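Tartrate dehydrogenase/decarboxylase (Pseudomonas putida, PDB 3FLK) oxidises tartrate with NAD+ to 2-hydroxy-3-oxosuccinate, converts meso-tartrate to D-glycerate and oxidatively decarboxylates D-malate to pyruvate, using magnesium or manganese. Local coordinates at residues F97-Q103 against F276-E281; D42-W46 against Q66-Y70; I11-G17 against G76-W80; E138-L144 against I158-T164. The protein carries 1 engineered substitution. All blocks are in the same frame, centred on the assembly; numbering follows the deposited sequence.

Contact 1 (F97-Q103 against F276-E281); sequences FRREFDQ and FPSLFE. With OXL (oxalate ion), chain G.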
# COMPACT_ATOMS: atom_id res chain seq x y z
N PHE A 97 -6.21 -9.26 21.86
CA PHE A 97 -5.83 -10.66 21.64
C PHE A 97 -4.40 -10.76 21.12
O PHE A 97 -3.58 -11.50 21.66
CB PHE A 97 -6.75 -11.35 20.62
CG PHE A 97 -8.18 -11.53 21.07
CD1 PHE A 97 -8.51 -11.63 22.42
CD2 PHE A 97 -9.20 -11.64 20.13
CE1 PHE A 97 -9.83 -11.80 22.82
CE2 PHE A 97 -10.53 -11.82 20.52
CZ PHE A 97 -10.84 -11.91 21.87
N ARG A 98 -4.11 -10.01 20.06
CA ARG A 98 -2.81 -10.06 19.39
C ARG A 98 -1.66 -9.66 20.31
O ARG A 98 -0.61 -10.29 20.31
CB ARG A 98 -2.81 -9.18 18.14
CG ARG A 98 -3.64 -9.73 16.98
CD ARG A 98 -3.69 -8.75 15.83
NE ARG A 98 -4.32 -9.32 14.64
CZ ARG A 98 -4.69 -8.61 13.57
NH1 ARG A 98 -4.50 -7.29 13.54
NH2 ARG A 98 -5.27 -9.21 12.54
N ARG A 99 -1.87 -8.61 21.10
CA ARG A 99 -0.80 -8.04 21.91
C ARG A 99 -0.63 -8.70 23.27
O ARG A 99 0.49 -9.02 23.67
CB ARG A 99 -0.96 -6.52 22.02
CG ARG A 99 -0.85 -5.86 20.66
CD ARG A 99 -0.95 -4.35 20.67
NE ARG A 99 -0.71 -3.85 19.32
CZ ARG A 99 -0.26 -2.63 19.01
NH1 ARG A 99 -0.01 -1.74 19.96
NH2 ARG A 99 -0.07 -2.32 17.74
N GLU A 100 -1.74 -8.95 23.96
CA GLU A 100 -1.68 -9.57 25.29
C GLU A 100 -1.38 -11.07 25.26
O GLU A 100 -0.86 -11.61 26.24
CB GLU A 100 -2.93 -9.25 26.11
CG GLU A 100 -2.92 -7.82 26.63
CD GLU A 100 -4.17 -7.44 27.39
OE1 GLU A 100 -4.60 -8.22 28.28
OE2 GLU A 100 -4.72 -6.35 27.12
N PHE A 101 -1.70 -11.73 24.15
CA PHE A 101 -1.30 -13.13 23.97
C PHE A 101 -0.02 -13.24 23.15
O PHE A 101 0.36 -14.33 22.72
CB PHE A 101 -2.43 -13.96 23.33
CG PHE A 101 -3.59 -14.22 24.26
CD1 PHE A 101 -3.43 -14.15 25.65
CD2 PHE A 101 -4.83 -14.58 23.75
CE1 PHE A 101 -4.50 -14.39 26.51
CE2 PHE A 101 -5.91 -14.83 24.61
CZ PHE A 101 -5.74 -14.74 25.99
N ASP A 102 0.65 -12.10 22.96
CA ASP A 102 1.93 -12.01 22.26
C ASP A 102 1.98 -12.84 20.97
O ASP A 102 2.90 -13.63 20.75
CB ASP A 102 3.09 -12.36 23.20
CG ASP A 102 4.39 -11.66 22.82
OD1 ASP A 102 4.34 -10.48 22.39
OD2 ASP A 102 5.46 -12.28 22.97
N GLN A 103 0.97 -12.64 20.14
CA GLN A 103 0.85 -13.33 18.86
C GLN A 103 1.62 -12.55 17.80
O GLN A 103 1.03 -12.00 16.87
CB GLN A 103 -0.63 -13.49 18.48
CG GLN A 103 -1.43 -14.34 19.46
CD GLN A 103 -2.95 -14.23 19.29
OE1 GLN A 103 -3.45 -13.38 18.55
NE2 GLN A 103 -3.68 -15.09 19.99
N PHE A 276 0.74 -18.74 25.05
CA PHE A 276 -0.65 -18.30 24.99
C PHE A 276 -1.33 -18.95 23.78
O PHE A 276 -0.64 -19.40 22.86
CB PHE A 276 -0.71 -16.78 24.86
CG PHE A 276 -0.03 -16.04 25.98
CD1 PHE A 276 -0.69 -15.82 27.19
CD2 PHE A 276 1.26 -15.54 25.83
CE1 PHE A 276 -0.07 -15.13 28.23
CE2 PHE A 276 1.89 -14.84 26.86
CZ PHE A 276 1.22 -14.64 28.07
N PRO A 277 -2.67 -19.03 23.78
CA PRO A 277 -3.36 -19.53 22.58
C PRO A 277 -3.14 -18.63 21.37
O PRO A 277 -3.12 -17.40 21.50
CB PRO A 277 -4.84 -19.52 22.99
CG PRO A 277 -4.93 -18.58 24.14
CD PRO A 277 -3.62 -18.69 24.86
N SER A 278 -2.94 -19.25 20.21
CA SER A 278 -2.86 -18.52 18.95
C SER A 278 -4.26 -18.26 18.41
O SER A 278 -5.23 -18.89 18.85
CB SER A 278 -2.00 -19.29 17.95
OG SER A 278 -0.65 -19.35 18.37
N LEU A 279 -4.37 -17.33 17.46
CA LEU A 279 -5.66 -16.93 16.92
C LEU A 279 -5.70 -17.10 15.40
O LEU A 279 -4.77 -16.71 14.69
CB LEU A 279 -5.98 -15.48 17.31
CG LEU A 279 -7.35 -14.91 16.92
CD1 LEU A 279 -7.83 -13.93 17.97
CD2 LEU A 279 -7.30 -14.23 15.55
N PHE A 280 -6.79 -17.68 14.92
CA PHE A 280 -6.93 -17.97 13.50
C PHE A 280 -8.20 -17.32 12.96
O PHE A 280 -9.29 -17.49 13.52
CB PHE A 280 -6.90 -19.49 13.26
CG PHE A 280 -5.62 -20.14 13.73
CD1 PHE A 280 -4.56 -20.35 12.85
CD2 PHE A 280 -5.45 -20.50 15.07
CE1 PHE A 280 -3.37 -20.93 13.29
CE2 PHE A 280 -4.27 -21.08 15.52
CZ PHE A 280 -3.23 -21.29 14.63
N GLU A 281 -8.04 -16.56 11.89
CA GLU A 281 -9.08 -15.69 11.36
C GLU A 281 -8.85 -15.42 9.88
O GLU A 281 -7.72 -15.56 9.39
CB GLU A 281 -9.09 -14.35 12.12
CG GLU A 281 -7.82 -13.52 11.93
CD GLU A 281 -7.92 -12.09 12.42
OE1 GLU A 281 -9.04 -11.53 12.48
OE2 GLU A 281 -6.86 -11.51 12.73
C1 OXL G . -6.60 -5.12 9.52
C2 OXL G . -5.91 -6.42 9.51
O1 OXL G . -7.01 -4.65 8.43
O2 OXL G . -5.49 -6.90 10.58
O3 OXL G . -6.76 -4.52 10.60
O4 OXL G . -5.77 -7.01 8.42
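Arg98 and Glu281 meet in a salt bridge, Arg98 NH2 to Glu281 OE2 at 2.8 Å. The two side chains run roughly at right angles and their flat groups are turned 64° apart; the guanidinium nitrogen comes to the syn side of the carboxylate oxygen but lies 22° out of its plane. The arginine chain is extended from CG to NE, which carries the guanidinium well past the helix. There NH1 (3.1 Å) and NH2 (3.0 Å) of Arg98 both donate to O2 of the oxalate, which lies in the guanidinium plane, at its edge. Asn269 takes up NE.

A second polar link fastens the chain just after the helix. Gln103 NE2 donates to Pro277 O at 2.8 Å, with the acceptor close to the amide plane, while OE1 is buried against Leu279 CB and has no polar partner. Gln103 is delivered here by a Schellman motif that ends helix 94-100 and has Asp102 as its C-prime residue.

The remainder is apolar. Pro277 CG sits over one face of the Phe101 ring, 4.2 Å from its centroid, a CH-pi contact. The rings of Phe101 and Phe276 are tilted by only 20° but slid so far apart that they barely overlap. Further along, Leu279 CD1 presses on Phe97 CD2 at 3.4 Å.

Glu281 OE1 also binds the carboxamide nitrogen of NADH, so one carboxylate joins the coenzyme to an arginine that binds oxalate alongside Arg108, Arg134 and Lys192 of the second subunit; through OE2 it probably helps position the guanidinium edge.

Contact 2 (D42-W46 against Q66-Y70); sequences DTFEW and QLKQY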
# COMPACT_ATOMS: atom_id res chain seq x y z
N ASP A 42 -16.42 -24.01 21.85
CA ASP A 42 -17.27 -23.16 22.68
C ASP A 42 -17.39 -21.80 22.02
O ASP A 42 -16.39 -21.20 21.62
CB ASP A 42 -16.70 -23.02 24.10
CG ASP A 42 -16.93 -24.26 24.96
OD1 ASP A 42 -18.01 -24.88 24.85
OD2 ASP A 42 -16.03 -24.60 25.75
N THR A 43 -18.63 -21.31 21.91
CA THR A 43 -18.91 -20.06 21.22
C THR A 43 -19.11 -18.91 22.21
O THR A 43 -19.83 -19.05 23.20
CB THR A 43 -20.13 -20.19 20.28
OG1 THR A 43 -19.95 -21.31 19.42
CG2 THR A 43 -20.30 -18.93 19.43
N PHE A 44 -18.45 -17.79 21.94
CA PHE A 44 -18.56 -16.59 22.76
C PHE A 44 -19.21 -15.46 21.98
O PHE A 44 -18.89 -15.23 20.81
CB PHE A 44 -17.18 -16.16 23.27
CG PHE A 44 -16.52 -17.16 24.18
CD1 PHE A 44 -16.78 -17.15 25.54
CD2 PHE A 44 -15.65 -18.12 23.66
CE1 PHE A 44 -16.17 -18.08 26.39
CE2 PHE A 44 -15.05 -19.05 24.50
CZ PHE A 44 -15.31 -19.03 25.87
N GLU A 45 -20.14 -14.76 22.64
CA GLU A 45 -20.93 -13.71 22.00
C GLU A 45 -20.27 -12.34 22.09
O GLU A 45 -20.69 -11.40 21.41
CB GLU A 45 -22.34 -13.65 22.61
CG GLU A 45 -23.10 -14.98 22.60
CD GLU A 45 -23.39 -15.49 21.19
OE1 GLU A 45 -24.10 -14.79 20.44
OE2 GLU A 45 -22.92 -16.59 20.85
N TRP A 46 -19.25 -12.22 22.93
CA TRP A 46 -18.54 -10.95 23.08
C TRP A 46 -17.48 -10.73 21.98
O TRP A 46 -17.43 -11.49 21.01
CB TRP A 46 -17.98 -10.75 24.49
CG TRP A 46 -17.48 -11.97 25.20
CD1 TRP A 46 -18.20 -12.79 26.02
CD2 TRP A 46 -16.14 -12.47 25.20
NE1 TRP A 46 -17.39 -13.79 26.51
CE2 TRP A 46 -16.12 -13.62 26.03
CE3 TRP A 46 -14.95 -12.07 24.58
CZ2 TRP A 46 -14.96 -14.37 26.25
CZ3 TRP A 46 -13.80 -12.82 24.80
CH2 TRP A 46 -13.81 -13.95 25.63
N GLN A 66 -10.59 -16.24 30.72
CA GLN A 66 -11.48 -17.19 30.06
C GLN A 66 -10.82 -17.89 28.86
O GLN A 66 -10.94 -19.10 28.71
CB GLN A 66 -12.78 -16.51 29.62
CG GLN A 66 -13.64 -16.01 30.77
CD GLN A 66 -14.99 -15.50 30.31
OE1 GLN A 66 -15.74 -16.20 29.62
NE2 GLN A 66 -15.33 -14.27 30.70
N LEU A 67 -10.13 -17.11 28.03
CA LEU A 67 -9.56 -17.65 26.79
C LEU A 67 -8.27 -18.45 26.98
O LEU A 67 -7.91 -19.26 26.12
CB LEU A 67 -9.36 -16.53 25.76
CG LEU A 67 -10.61 -15.83 25.22
CD1 LEU A 67 -10.22 -14.85 24.15
CD2 LEU A 67 -11.65 -16.82 24.69
N LYS A 68 -7.58 -18.24 28.10
CA LYS A 68 -6.37 -19.01 28.41
C LYS A 68 -6.66 -20.48 28.71
O LYS A 68 -5.76 -21.32 28.69
CB LYS A 68 -5.59 -18.37 29.57
CG LYS A 68 -4.58 -17.32 29.12
CD LYS A 68 -3.49 -17.08 30.17
CE LYS A 68 -3.89 -16.00 31.17
NZ LYS A 68 -3.81 -14.63 30.58
N GLN A 69 -7.93 -20.79 28.95
CA GLN A 69 -8.38 -22.17 29.17
C GLN A 69 -8.56 -22.93 27.86
O GLN A 69 -8.88 -24.12 27.85
CB GLN A 69 -9.69 -22.20 29.97
CG GLN A 69 -9.75 -21.25 31.18
CD GLN A 69 -8.54 -21.34 32.09
OE1 GLN A 69 -7.83 -20.35 32.30
NE2 GLN A 69 -8.27 -22.54 32.61
N TYR A 70 -8.34 -22.24 26.74
CA TYR A 70 -8.52 -22.82 25.41
C TYR A 70 -7.19 -22.97 24.67
O TYR A 70 -6.24 -22.23 24.91
CB TYR A 70 -9.51 -21.99 24.59
CG TYR A 70 -10.92 -22.06 25.13
CD1 TYR A 70 -11.83 -22.98 24.63
CD2 TYR A 70 -11.34 -21.20 26.15
CE1 TYR A 70 -13.12 -23.06 25.13
CE2 TYR A 70 -12.63 -21.27 26.66
CZ TYR A 70 -13.51 -22.20 26.15
OH TYR A 70 -14.79 -22.27 26.65
O HOH W 1 -18.21 -15.58 28.69
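Leu67 packs against Phe44 and Trp46, forming the apolar centre of this contact. Its CD2 branch lies over one face of the Phe44 ring, 4.1 Å from CE2, and also reaches Trp46 CH2 at 3.7 Å, while Leu67 CG approaches the same indole corner in the plane of the ring. The two aromatic residues of 42-46 support each other as well, since Phe44 CB rests over a face of the indole.

Next to this centre, Phe44 and Tyr70 come from opposite directions and form an offset edge-to-face pair. The Phe44 edge is turned to the Tyr70 face, with planes 85° apart, and the closest carbons are Phe44 CZ and Tyr70 CE2 at 3.6 Å.

Polar groups line the margin. Tyr70 OH donates to Asp42 OD2 at 2.8 Å, reaching the oxygen on its anti side and 32° out of the carboxylate plane, with carboxylate and ring nearly perpendicular. Asp42 CG stands beside its backbone N (chi1 -76°), which swings the carboxylate to the rim of the phenol. On the other flank a water accepts from Trp46 NE1 at 2.9 Å and donates to Gln66 OE1 at 2.7 Å, while Gln66 NE2 is held by Asp62.

The contact sets the C-terminal part of helix 63-67, and the type I turn from Leu67 to Tyr70, against the end of strand 39-43, outermost in the large sheet within this chain, and the residues that follow it. Ala9 of the adjacent strand 6-13 touches Phe44, Leu67 and Tyr70, and Arg7 of that strand makes a cation-pi contact with Tyr70.

Contact 3 (I11-G17 against G76-W80); sequences IPGDGIG and GAVGW. Engineered in segment 76-80: Gly79 (natural residue Asp). With NAI (1,4-dihydronicotinamide adenine dinucleotide), chain F.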
# COMPACT_ATOMS: atom_id res chain seq x y z
N ILE A 11 -15.25 -17.37 18.20
CA ILE A 11 -15.73 -16.01 18.42
C ILE A 11 -16.07 -15.38 17.06
O ILE A 11 -15.18 -14.87 16.38
CB ILE A 11 -14.68 -15.14 19.18
CG1 ILE A 11 -14.17 -15.85 20.44
CG2 ILE A 11 -15.26 -13.76 19.52
CD1 ILE A 11 -13.05 -15.13 21.18
N PRO A 12 -17.35 -15.44 16.66
CA PRO A 12 -17.76 -14.92 15.35
C PRO A 12 -17.58 -13.41 15.19
O PRO A 12 -17.17 -12.95 14.12
CB PRO A 12 -19.25 -15.31 15.26
CG PRO A 12 -19.69 -15.55 16.66
CD PRO A 12 -18.48 -16.02 17.42
N GLY A 13 -17.88 -12.65 16.24
CA GLY A 13 -17.76 -11.19 16.20
C GLY A 13 -18.93 -10.52 15.49
O GLY A 13 -20.09 -10.80 15.81
N ASP A 14 -18.62 -9.66 14.53
CA ASP A 14 -19.60 -8.83 13.83
C ASP A 14 -19.80 -9.24 12.38
O ASP A 14 -18.96 -9.93 11.80
CB ASP A 14 -19.17 -7.35 13.85
CG ASP A 14 -19.12 -6.77 15.25
OD1 ASP A 14 -20.06 -6.99 16.03
OD2 ASP A 14 -18.14 -6.05 15.55
N GLY A 15 -20.92 -8.80 11.80
CA GLY A 15 -21.16 -8.89 10.36
C GLY A 15 -20.98 -10.28 9.79
O GLY A 15 -21.47 -11.26 10.37
N ILE A 16 -20.27 -10.38 8.67
CA ILE A 16 -20.10 -11.66 7.97
C ILE A 16 -19.30 -12.69 8.77
O ILE A 16 -19.27 -13.87 8.40
CB ILE A 16 -19.52 -11.50 6.53
CG1 ILE A 16 -18.05 -11.05 6.57
CG2 ILE A 16 -20.40 -10.57 5.69
CD1 ILE A 16 -17.29 -11.36 5.29
N GLY A 17 -18.67 -12.25 9.86
CA GLY A 17 -18.05 -13.18 10.81
C GLY A 17 -19.08 -14.17 11.33
O GLY A 17 -18.76 -15.33 11.57
N GLY A 76 -13.92 -14.70 13.80
CA GLY A 76 -14.56 -14.23 12.58
C GLY A 76 -14.04 -12.88 12.14
O GLY A 76 -13.07 -12.79 11.39
N ALA A 77 -14.68 -11.82 12.63
CA ALA A 77 -14.30 -10.45 12.31
C ALA A 77 -14.95 -9.48 13.28
O ALA A 77 -15.99 -9.78 13.87
CB ALA A 77 -14.68 -10.10 10.88
N VAL A 78 -14.36 -8.30 13.43
CA VAL A 78 -14.89 -7.29 14.34
C VAL A 78 -15.00 -5.91 13.68
O VAL A 78 -14.09 -5.47 12.98
CB VAL A 78 -14.08 -7.22 15.67
CG1 VAL A 78 -12.67 -6.66 15.44
CG2 VAL A 78 -14.83 -6.41 16.71
N GLY A 79 -16.13 -5.26 13.90
CA GLY A 79 -16.34 -3.90 13.41
C GLY A 79 -17.74 -3.68 12.88
O GLY A 79 -18.26 -4.50 12.13
N TRP A 80 -18.34 -2.58 13.31
CA TRP A 80 -19.63 -2.14 12.80
C TRP A 80 -19.68 -0.63 12.93
O TRP A 80 -20.24 -0.11 13.89
CB TRP A 80 -20.78 -2.82 13.56
CG TRP A 80 -22.06 -2.80 12.78
CD1 TRP A 80 -23.11 -1.94 12.95
CD2 TRP A 80 -22.42 -3.66 11.69
NE1 TRP A 80 -24.11 -2.22 12.04
CE2 TRP A 80 -23.71 -3.27 11.25
CE3 TRP A 80 -21.78 -4.72 11.04
CZ2 TRP A 80 -24.37 -3.90 10.20
CZ3 TRP A 80 -22.43 -5.35 9.99
CH2 TRP A 80 -23.72 -4.94 9.58
PA NAI F . -13.76 -5.71 4.74
O1A NAI F . -12.72 -6.75 4.57
O2A NAI F . -14.76 -6.08 5.76
O5B NAI F . -14.51 -5.48 3.34
C5B NAI F . -13.86 -4.93 2.21
C4B NAI F . -14.59 -5.34 0.94
O4B NAI F . -14.35 -6.71 0.66
C3B NAI F . -16.10 -5.16 1.06
O3B NAI F . -16.58 -4.65 -0.16
C2B NAI F . -16.61 -6.57 1.30
O2B NAI F . -17.89 -6.77 0.75
C1B NAI F . -15.56 -7.45 0.65
N9A NAI F . -15.40 -8.72 1.38
C8A NAI F . -14.76 -8.90 2.58
N7A NAI F . -14.84 -10.21 2.90
C5A NAI F . -15.50 -10.86 1.92
C6A NAI F . -15.86 -12.20 1.75
N6A NAI F . -15.51 -13.11 2.66
N1A NAI F . -16.56 -12.57 0.62
C2A NAI F . -16.91 -11.64 -0.32
N3A NAI F . -16.55 -10.31 -0.15
C4A NAI F . -15.87 -9.93 0.96
O3 NAI F . -12.99 -4.33 5.10
PN NAI F . -13.62 -2.85 5.27
O1N NAI F . -14.84 -2.69 4.46
O2N NAI F . -12.50 -1.91 5.03
O5D NAI F . -13.99 -2.79 6.83
C5D NAI F . -15.24 -3.22 7.32
C4D NAI F . -15.17 -3.39 8.84
O4D NAI F . -14.37 -4.51 9.16
C3D NAI F . -14.55 -2.20 9.57
O3D NAI F . -15.27 -2.02 10.76
C2D NAI F . -13.14 -2.65 9.88
O2D NAI F . -12.63 -2.04 11.04
C1D NAI F . -13.34 -4.15 10.06
N1N NAI F . -12.15 -4.99 9.81
C2N NAI F . -11.83 -5.92 10.76
C3N NAI F . -10.74 -6.77 10.59
C7N NAI F . -10.59 -7.95 11.50
O7N NAI F . -11.59 -8.24 12.45
N7N NAI F . -9.50 -8.72 11.40
C4N NAI F . -9.97 -6.65 9.43
C5N NAI F . -10.30 -5.70 8.47
C6N NAI F . -11.40 -4.87 8.67
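Asp14 has its CG anti to its own carbonyl carbon (chi1 -64°), and this rotation holds the carboxylate over the chain that follows strand 72-77. OD2 there accepts from Gly79 N at 2.7 Å through its anti lone pair, along a nearly straight bond of 164°, and lies against Val78 CG2. The other oxygen, OD1, accepts from Cys49 N. In Trp80 the CG is anti to the backbone N (chi1 -159°), which brings CZ3 back to Gly15 CA at 3.8 Å.

Behind these side chains the two strands run parallel, bridged at Gly13 and Ala77. Gly76 N binds Ile11 O at 2.9 Å, Ala77 N binds Pro12 O at 3.1 Å and Asp14 N binds Ala77 O at 2.7 Å. Glycines at 13, 17 and 76 let the backbones come so close that Gly13 CA and Gly76 CA each add a CA-H...O contact, and Gly17, closing the type II' turn from Asp14, brings its CA to 4.1 Å from Gly76 CA.

Gly79, an engineered residue replacing the natural Asp, lies with its CA 3.4 Å from the coenzyme's O3D. Val78 N donates to O7N of the nicotinamide carboxamide at 2.9 Å; the backbone just after strand 72-77 thus offers an N-H to NADH, its position probably steadied by the bonds at Ala77 O and Gly79 N on either side.

Contact 4 (E138-L144 against I158-T164); sequences EGEYSSL and IQESIFT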
# COMPACT_ATOMS: atom_id res chain seq x y z
N GLU A 138 3.67 -4.39 17.37
CA GLU A 138 4.22 -3.04 17.49
C GLU A 138 4.13 -2.27 16.17
O GLU A 138 3.27 -2.56 15.34
CB GLU A 138 5.66 -3.07 18.06
CG GLU A 138 6.66 -3.93 17.26
CD GLU A 138 8.07 -3.92 17.84
OE1 GLU A 138 9.03 -3.69 17.07
OE2 GLU A 138 8.24 -4.14 19.06
N GLY A 139 5.01 -1.28 15.99
CA GLY A 139 5.10 -0.57 14.73
C GLY A 139 4.16 0.61 14.59
O GLY A 139 3.99 1.39 15.52
N GLU A 140 3.55 0.73 13.41
CA GLU A 140 2.74 1.89 13.04
C GLU A 140 1.36 1.90 13.68
O GLU A 140 0.76 2.96 13.87
CB GLU A 140 2.59 1.99 11.51
CG GLU A 140 3.91 1.93 10.73
CD GLU A 140 4.30 0.51 10.31
OE1 GLU A 140 3.90 -0.47 10.99
OE2 GLU A 140 5.00 0.38 9.29
N TYR A 141 0.84 0.72 14.02
CA TYR A 141 -0.46 0.63 14.66
C TYR A 141 -0.33 0.94 16.14
O TYR A 141 0.23 0.17 16.92
CB TYR A 141 -1.14 -0.72 14.40
CG TYR A 141 -1.63 -0.87 12.98
CD1 TYR A 141 -1.72 0.24 12.13
CD2 TYR A 141 -2.06 -2.10 12.49
CE1 TYR A 141 -2.18 0.11 10.82
CE2 TYR A 141 -2.52 -2.24 11.19
CZ TYR A 141 -2.58 -1.13 10.36
OH TYR A 141 -3.05 -1.27 9.07
N SER A 142 -0.86 2.11 16.50
CA SER A 142 -0.56 2.71 17.79
C SER A 142 -1.74 3.52 18.31
O SER A 142 -2.53 4.06 17.53
CB SER A 142 0.67 3.61 17.64
OG SER A 142 0.87 4.42 18.78
N SER A 143 -1.84 3.58 19.63
CA SER A 143 -2.78 4.47 20.30
C SER A 143 -2.01 5.46 21.17
O SER A 143 -2.55 6.04 22.11
CB SER A 143 -3.78 3.66 21.13
OG SER A 143 -3.11 2.86 22.08
N LEU A 144 -0.73 5.65 20.83
CA LEU A 144 0.14 6.57 21.55
C LEU A 144 0.18 7.93 20.87
O LEU A 144 0.36 8.01 19.65
CB LEU A 144 1.56 6.01 21.65
CG LEU A 144 1.75 4.54 22.02
CD1 LEU A 144 3.12 4.08 21.60
CD2 LEU A 144 1.54 4.30 23.51
N ILE A 158 -0.72 14.17 17.18
CA ILE A 158 0.53 13.41 17.21
C ILE A 158 0.25 11.92 17.38
O ILE A 158 -0.58 11.52 18.19
CB ILE A 158 1.46 13.89 18.35
CG1 ILE A 158 1.60 15.41 18.32
CG2 ILE A 158 2.84 13.24 18.23
CD1 ILE A 158 1.68 16.05 19.68
N GLN A 159 0.97 11.11 16.61
CA GLN A 159 0.84 9.66 16.63
C GLN A 159 2.24 9.03 16.65
O GLN A 159 3.03 9.26 15.75
CB GLN A 159 0.06 9.22 15.38
CG GLN A 159 -0.07 7.71 15.18
CD GLN A 159 -1.20 7.12 15.99
OE1 GLN A 159 -0.99 6.59 17.08
NE2 GLN A 159 -2.41 7.21 15.46
N GLU A 160 2.53 8.24 17.69
CA GLU A 160 3.85 7.60 17.82
C GLU A 160 3.90 6.21 17.22
O GLU A 160 2.94 5.44 17.33
CB GLU A 160 4.28 7.52 19.29
CG GLU A 160 4.80 8.82 19.87
CD GLU A 160 3.70 9.63 20.52
OE1 GLU A 160 3.07 9.12 21.47
OE2 GLU A 160 3.46 10.77 20.09
N SER A 161 5.02 5.88 16.59
CA SER A 161 5.31 4.53 16.12
C SER A 161 6.50 3.97 16.90
O SER A 161 7.55 4.61 16.96
CB SER A 161 5.63 4.52 14.62
OG SER A 161 4.48 4.78 13.84
N ILE A 162 6.32 2.80 17.49
CA ILE A 162 7.37 2.17 18.30
C ILE A 162 7.87 0.88 17.67
O ILE A 162 7.09 -0.01 17.35
CB ILE A 162 6.88 1.86 19.74
CG1 ILE A 162 6.19 3.07 20.38
CG2 ILE A 162 8.04 1.34 20.62
CD1 ILE A 162 7.08 4.28 20.61
N PHE A 163 9.19 0.81 17.48
CA PHE A 163 9.86 -0.42 17.06
C PHE A 163 10.92 -0.76 18.11
O PHE A 163 11.63 0.13 18.59
CB PHE A 163 10.49 -0.25 15.68
CG PHE A 163 9.50 -0.03 14.57
CD1 PHE A 163 9.10 -1.08 13.75
CD2 PHE A 163 8.96 1.24 14.34
CE1 PHE A 163 8.18 -0.88 12.72
CE2 PHE A 163 8.03 1.45 13.31
CZ PHE A 163 7.64 0.38 12.50
N THR A 164 11.00 -2.04 18.48
CA THR A 164 12.00 -2.50 19.46
C THR A 164 12.92 -3.52 18.81
O THR A 164 12.54 -4.17 17.84
CB THR A 164 11.34 -3.12 20.71
OG1 THR A 164 10.58 -4.28 20.34
CG2 THR A 164 10.44 -2.12 21.42
O HOH W 2 1.89 5.39 13.87
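Glu138 and Thr164 are joined by two hydrogen bonds to one carboxylate. Thr164 N donates to OE1 of Glu138 at 2.9 Å, from above the carboxylate plane, and Thr164 OG1 donates a hydrogen bond to the syn lone pair of Glu138 OE2 at 2.7 Å. The glutamate chain is extended beyond CG, enough to span the gap. As acceptor, Thr164 OG1 caps helix 165-181 at Gly167 N, so its hydroxyl is used in both senses.

Backbone groups pair next. Gly139 N donates to Ile162 O at 2.8 Å, and the return bond from Ile162 N to Gly139 O is weak. At the far end Leu144 O accepts from Glu160 N at 2.9 Å. Between them Ser142 OG, anti to its backbone N (chi1 169°), donates to Glu160 O at 2.7 Å and accepts from Leu144 N in an ST turn. A water donates to Glu140 O and also bonds Ser161 OG, filling the stretch where direct pairing lapses.

Gly139 CA lies over one face of the Phe163 ring, 3.7 Å from its centroid, while the Glu140 carboxylate reaches the ring edge and is itself bound by Ser244 and Leu246 N. Leu144 CD1 is pressed tightly on Ile162 CG1.

A loop thus runs beside strand 158-164 as an irregular antiparallel partner with a single bridge. The strand's other neighbour belongs to the second subunit, with which it forms an antiparallel ladder, in keeping with the intersubunit beta structure of dimeric isocitrate and isopropylmalate dehydrogenases.

Contacts 1, 2 and 3 all reach the large mixed sheet and touch one another. Contact 1 touches contact 2 where Phe97 CE1 meets Leu67 CD1 at 3.3 Å, and contact 3 where Phe97 CZ meets Ile11 CD1 at 4.0 Å. Contact 2 is nested within the loop closed by contact 3 and lies away from the ligand sites, the Trp46 side chain being about 13 Å from bound NADH. Contacts 1 and 3 approach the nicotinamide end of NADH from neighbouring strands, their centres about 17 Å apart. Contact 4 lies at the dimer interface, about 25 Å from contact 3 between centres, yet Arg99 NH2 of segment 97-103 reaches Tyr141 O at 2.6 Å, a probable hydrogen bond, and Tyr141 OH bonds Asp249, a probable metal ligand.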